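PDB 4TR9: fructose-bisphosphate aldolase from Plasmodium falciparum, which belongs to the class I fructose-bisphosphate aldolase family and folds as a TIM barrel, a ring of parallel strands wrapped in helices. Local coordinates for residues I53-Y65 against L312-K324. Numbering follows the deposited sequence.
Sequences IKLENTIENRASY and LQASVLNTWQGKK
Tyr65 of helix 59-65 packs against helix 312-320 as a knob into the hole between Gln313, Val316, Leu317 and Trp320. CG of Tyr65 is anti to the backbone N (chi1 173°), which carries the ring across to the other helix. Leu317 lies over one ring face: its CD2 makes a CH-pi contact, 3.8 Å from the ring centroid. Val316 CG1 comes to the ring edge, 4.4 Å from Tyr65 CE1. The Trp320 six-membered ring is tilted 26° from the Tyr65 ring and slid well aside, with centroids 5.5 Å apart. The closer touch is Tyr65 CB on Trp320 CZ3, at 3.6 Å.

Leu55 reaches the same indole atom from the loop, with CD2 3.8 Å from Trp320 CZ3, and the two side chains cross at about a right angle. Gly322 folds back in the type I' turn that starts at Trp320, and its CA lies over the centre of the indole. Leu55 CD2 also rests on this CA.

Ile53 meets the helix end. Its CG2 packs on Leu317 O at 3.3 Å, while CD1 touches Leu317 CD2 at 3.8 Å. The contact is mostly apolar.

The axes of helix segments 59-65 and 312-320 come no closer than 13.1 Å, so long side chains bridge the gap. Loop 53-58 joins helix 43-52 to helix 59-70, and Leu55 also touches Phe50. Val316 and Trp320 reach Leu68 further along helix 59-70. Val316 also packs on Leu334 of helix 327-346, so helix 310-320, which follows barrel strand 303-308, lies against both helices.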
loop_
_atom_site.group_PDB
_atom_site.type_symbol
_atom_site.label_atom_id
_atom_site.label_comp_id
_atom_site.label_asym_id
_atom_site.label_seq_id
_atom_site.Cartn_x
_atom_site.Cartn_y
_atom_site.Cartn_z
ATOM N N ILE A 53 31.600 30.456 18.738
ATOM C CA ILE A 53 31.931 31.856 18.972
ATOM C C ILE A 53 32.435 32.065 20.394
ATOM O O ILE A 53 32.528 33.199 20.866
ATOM C CB ILE A 53 30.720 32.775 18.726
ATOM C CG1 ILE A 53 29.549 32.366 19.620
ATOM C CG2 ILE A 53 30.319 32.742 17.259
ATOM C CD1 ILE A 53 28.326 33.243 19.466
ATOM N N LYS A 54 32.759 30.960 21.063
ATOM C CA LYS A 54 33.266 30.982 22.434
ATOM C C LYS A 54 32.307 31.718 23.363
ATOM O O LYS A 54 32.577 32.836 23.799
ATOM C CB LYS A 54 34.659 31.618 22.491
ATOM C CG LYS A 54 35.803 30.649 22.213
ATOM C CD LYS A 54 35.796 30.153 20.774
ATOM C CE LYS A 54 36.726 28.967 20.595
ATOM N NZ LYS A 54 36.678 28.435 19.206
ATOM N N LEU A 55 31.185 31.073 23.657
ATOM C CA LEU A 55 30.142 31.667 24.480
ATOM C C LEU A 55 29.474 30.598 25.334
ATOM O O LEU A 55 29.164 29.510 24.849
ATOM C CB LEU A 55 29.109 32.373 23.600
ATOM C CG LEU A 55 27.908 33.009 24.298
ATOM C CD1 LEU A 55 28.359 34.111 25.244
ATOM C CD2 LEU A 55 26.921 33.544 23.271
ATOM N N GLU A 56 29.256 30.908 26.608
ATOM C CA GLU A 56 28.632 29.958 27.522
ATOM C C GLU A 56 27.147 29.794 27.203
ATOM O O GLU A 56 26.448 30.770 26.925
ATOM C CB GLU A 56 28.828 30.398 28.979
ATOM C CG GLU A 56 28.253 31.768 29.335
ATOM C CD GLU A 56 29.158 32.926 28.942
ATOM O OE1 GLU A 56 30.070 32.728 28.113
ATOM O OE2 GLU A 56 28.956 34.041 29.471
ATOM N N ASN A 57 26.672 28.553 27.234
ATOM C CA ASN A 57 25.280 28.259 26.907
ATOM C C ASN A 57 24.362 28.403 28.116
ATOM O O ASN A 57 23.949 27.411 28.717
ATOM C CB ASN A 57 25.157 26.850 26.321
ATOM C CG ASN A 57 23.758 26.549 25.813
ATOM O OD1 ASN A 57 22.990 27.458 25.495
ATOM N ND2 ASN A 57 23.420 25.267 25.736
ATOM N N THR A 58 24.049 29.645 28.467
ATOM C CA THR A 58 23.142 29.922 29.573
ATOM C C THR A 58 21.761 30.295 29.048
ATOM O O THR A 58 21.581 30.501 27.848
ATOM C CB THR A 58 23.670 31.059 30.464
ATOM O OG1 THR A 58 23.732 32.274 29.708
ATOM C CG2 THR A 58 25.056 30.721 30.990
ATOM N N ILE A 59 20.788 30.378 29.948
ATOM C CA ILE A 59 19.433 30.753 29.562
ATOM C C ILE A 59 19.381 32.243 29.224
ATOM O O ILE A 59 18.550 32.682 28.428
ATOM C CB ILE A 59 18.411 30.415 30.676
ATOM C CG1 ILE A 59 16.980 30.690 30.203
ATOM C CG2 ILE A 59 18.725 31.179 31.955
ATOM C CD1 ILE A 59 15.924 30.406 31.249
ATOM N N GLU A 60 20.290 33.013 29.815
ATOM C CA GLU A 60 20.372 34.443 29.540
ATOM C C GLU A 60 20.891 34.695 28.130
ATOM O O GLU A 60 20.411 35.591 27.436
ATOM C CB GLU A 60 21.271 35.146 30.562
ATOM C CG GLU A 60 20.629 35.364 31.927
ATOM C CD GLU A 60 20.552 34.096 32.755
ATOM O OE1 GLU A 60 21.295 33.139 32.453
ATOM O OE2 GLU A 60 19.748 34.056 33.710
ATOM N N ASN A 61 21.871 33.902 27.710
ATOM C CA ASN A 61 22.459 34.052 26.384
ATOM C C ASN A 61 21.516 33.598 25.276
ATOM O O ASN A 61 21.457 34.216 24.213
ATOM C CB ASN A 61 23.775 33.279 26.293
ATOM C CG ASN A 61 24.868 33.891 27.145
ATOM O OD1 ASN A 61 24.805 35.067 27.504
ATOM N ND2 ASN A 61 25.881 33.098 27.467
ATOM N N ARG A 62 20.785 32.515 25.523
ATOM C CA ARG A 62 19.803 32.029 24.563
ATOM C C ARG A 62 18.696 33.059 24.377
ATOM O O ARG A 62 18.253 33.315 23.258
ATOM C CB ARG A 62 19.211 30.691 25.011
ATOM C CG ARG A 62 20.203 29.539 25.005
ATOM C CD ARG A 62 19.497 28.204 25.171
ATOM N NE ARG A 62 18.778 28.115 26.438
ATOM C CZ ARG A 62 19.296 27.614 27.555
ATOM N NH1 ARG A 62 18.570 27.571 28.663
ATOM N NH2 ARG A 62 20.540 27.156 27.563
ATOM N N ALA A 63 18.260 33.652 25.483
ATOM C CA ALA A 63 17.256 34.706 25.437
ATOM C C ALA A 63 17.806 35.935 24.720
ATOM O O ALA A 63 17.131 36.525 23.878
ATOM C CB ALA A 63 16.799 35.068 26.840
ATOM N N SER A 64 19.039 36.307 25.054
ATOM C CA SER A 64 19.681 37.476 24.460
ATOM C C SER A 64 19.862 37.319 22.954
ATOM O O SER A 64 19.654 38.265 22.194
ATOM C CB SER A 64 21.038 37.733 25.120
ATOM O OG SER A 64 20.896 37.951 26.513
ATOM N N TYR A 65 20.245 36.121 22.526
ATOM C CA TYR A 65 20.496 35.871 21.113
ATOM C C TYR A 65 19.214 35.912 20.292
ATOM O O TYR A 65 19.166 36.543 19.236
ATOM C CB TYR A 65 21.190 34.524 20.914
ATOM C CG TYR A 65 21.313 34.141 19.459
ATOM C CD1 TYR A 65 21.999 34.953 18.567
ATOM C CD2 TYR A 65 20.736 32.975 18.976
ATOM C CE1 TYR A 65 22.111 34.615 17.235
ATOM C CE2 TYR A 65 20.845 32.626 17.644
ATOM C CZ TYR A 65 21.533 33.450 16.780
ATOM O OH TYR A 65 21.648 33.113 15.454
ATOM N N LEU A 312 20.992 32.024 7.620
ATOM C CA LEU A 312 20.587 33.344 8.089
ATOM C C LEU A 312 21.279 33.749 9.386
ATOM O O LEU A 312 21.329 34.930 9.722
ATOM C CB LEU A 312 19.070 33.396 8.287
ATOM C CG LEU A 312 18.203 33.387 7.027
ATOM C CD1 LEU A 312 16.731 33.282 7.392
ATOM C CD2 LEU A 312 18.463 34.633 6.193
ATOM N N GLN A 313 21.816 32.772 10.109
ATOM C CA GLN A 313 22.330 33.024 11.452
ATOM C C GLN A 313 23.830 32.785 11.605
ATOM O O GLN A 313 24.422 33.191 12.605
ATOM C CB GLN A 313 21.579 32.161 12.465
ATOM C CG GLN A 313 20.083 32.414 12.513
ATOM C CD GLN A 313 19.371 31.495 13.487
ATOM O OE1 GLN A 313 18.470 30.749 13.106
ATOM N NE2 GLN A 313 19.772 31.547 14.751
ATOM N N ALA A 314 24.439 32.125 10.624
ATOM C CA ALA A 314 25.850 31.756 10.713
ATOM C C ALA A 314 26.758 32.976 10.862
ATOM O O ALA A 314 27.623 33.009 11.739
ATOM C CB ALA A 314 26.260 30.941 9.496
ATOM N N SER A 315 26.557 33.975 10.009
ATOM C CA SER A 315 27.378 35.180 10.043
ATOM C C SER A 315 26.955 36.117 11.170
ATOM O O SER A 315 27.753 36.925 11.647
ATOM C CB SER A 315 27.310 35.911 8.702
ATOM O OG SER A 315 27.902 35.142 7.670
ATOM N N VAL A 316 25.699 36.007 11.589
ATOM C CA VAL A 316 25.177 36.833 12.672
ATOM C C VAL A 316 25.871 36.501 13.987
ATOM O O VAL A 316 26.304 37.392 14.718
ATOM C CB VAL A 316 23.658 36.653 12.835
ATOM C CG1 VAL A 316 23.153 37.444 14.031
ATOM C CG2 VAL A 316 22.937 37.079 11.569
ATOM N N LEU A 317 25.975 35.208 14.277
ATOM C CA LEU A 317 26.640 34.732 15.484
ATOM C C LEU A 317 28.110 35.141 15.516
ATOM O O LEU A 317 28.635 35.512 16.566
ATOM C CB LEU A 317 26.515 33.211 15.590
ATOM C CG LEU A 317 25.158 32.662 16.032
ATOM C CD1 LEU A 317 24.976 31.230 15.559
ATOM C CD2 LEU A 317 25.033 32.740 17.545
ATOM N N ASN A 318 28.767 35.073 14.363
ATOM C CA ASN A 318 30.173 35.446 14.260
ATOM C C ASN A 318 30.391 36.932 14.515
ATOM O O ASN A 318 31.420 37.334 15.058
ATOM C CB ASN A 318 30.727 35.073 12.884
ATOM C CG ASN A 318 30.765 33.575 12.657
ATOM O OD1 ASN A 318 31.018 32.803 13.582
ATOM N ND2 ASN A 318 30.515 33.157 11.422
ATOM N N THR A 319 29.418 37.744 14.119
ATOM C CA THR A 319 29.500 39.186 14.307
ATOM C C THR A 319 29.155 39.568 15.743
ATOM O O THR A 319 29.811 40.416 16.348
ATOM C CB THR A 319 28.561 39.932 13.339
ATOM O OG1 THR A 319 28.862 39.551 11.991
ATOM C CG2 THR A 319 28.724 41.435 13.484
ATOM N N TRP A 320 28.126 38.925 16.282
ATOM C CA TRP A 320 27.650 39.213 17.630
ATOM C C TRP A 320 28.655 38.784 18.698
ATOM O O TRP A 320 29.080 39.599 19.518
ATOM C CB TRP A 320 26.303 38.525 17.862
ATOM C CG TRP A 320 25.745 38.715 19.234
ATOM C CD1 TRP A 320 25.584 39.897 19.898
ATOM C CD2 TRP A 320 25.249 37.693 20.107
ATOM N NE1 TRP A 320 25.027 39.672 21.134
ATOM C CE2 TRP A 320 24.811 38.328 21.286
ATOM C CE3 TRP A 320 25.137 36.303 20.006
ATOM C CZ2 TRP A 320 24.272 37.620 22.358
ATOM C CZ3 TRP A 320 24.602 35.602 21.072
ATOM C CH2 TRP A 320 24.176 36.261 22.232
ATOM N N GLN A 321 29.027 37.506 18.675
ATOM C CA GLN A 321 29.982 36.934 19.625
ATOM C C GLN A 321 29.574 37.145 21.083
ATOM O O GLN A 321 30.427 37.295 21.958
ATOM C CB GLN A 321 31.382 37.511 19.395
ATOM C CG GLN A 321 32.112 36.912 18.205
ATOM C CD GLN A 321 33.525 37.443 18.064
ATOM O OE1 GLN A 321 33.856 38.508 18.585
ATOM N NE2 GLN A 321 34.369 36.697 17.360
ATOM N N GLY A 322 28.269 37.156 21.335
ATOM C CA GLY A 322 27.753 37.259 22.688
ATOM C C GLY A 322 28.024 38.584 23.376
ATOM O O GLY A 322 27.986 38.668 24.603
ATOM N N LYS A 323 28.297 39.621 22.590
ATOM C CA LYS A 323 28.582 40.938 23.149
ATOM C C LYS A 323 27.539 41.969 22.720
ATOM O O LYS A 323 27.153 42.030 21.553
ATOM C CB LYS A 323 29.985 41.399 22.744
ATOM C CG LYS A 323 31.094 40.481 23.240
ATOM C CD LYS A 323 32.461 41.148 23.162
ATOM C CE LYS A 323 32.851 41.468 21.728
ATOM N NZ LYS A 323 34.203 42.088 21.654
ATOM N N LYS A 324 27.093 42.775 23.678
ATOM C CA LYS A 324 26.040 43.760 23.447
ATOM C C LYS A 324 26.469 44.846 22.462
ATOM O O LYS A 324 25.642 45.403 21.737
ATOM C CB LYS A 324 25.615 44.391 24.778
ATOM C CG LYS A 324 24.549 45.471 24.661
ATOM C CD LYS A 324 23.284 44.940 24.007
ATOM C CE LYS A 324 22.281 46.056 23.756
ATOM N NZ LYS A 324 21.071 45.570 23.036
#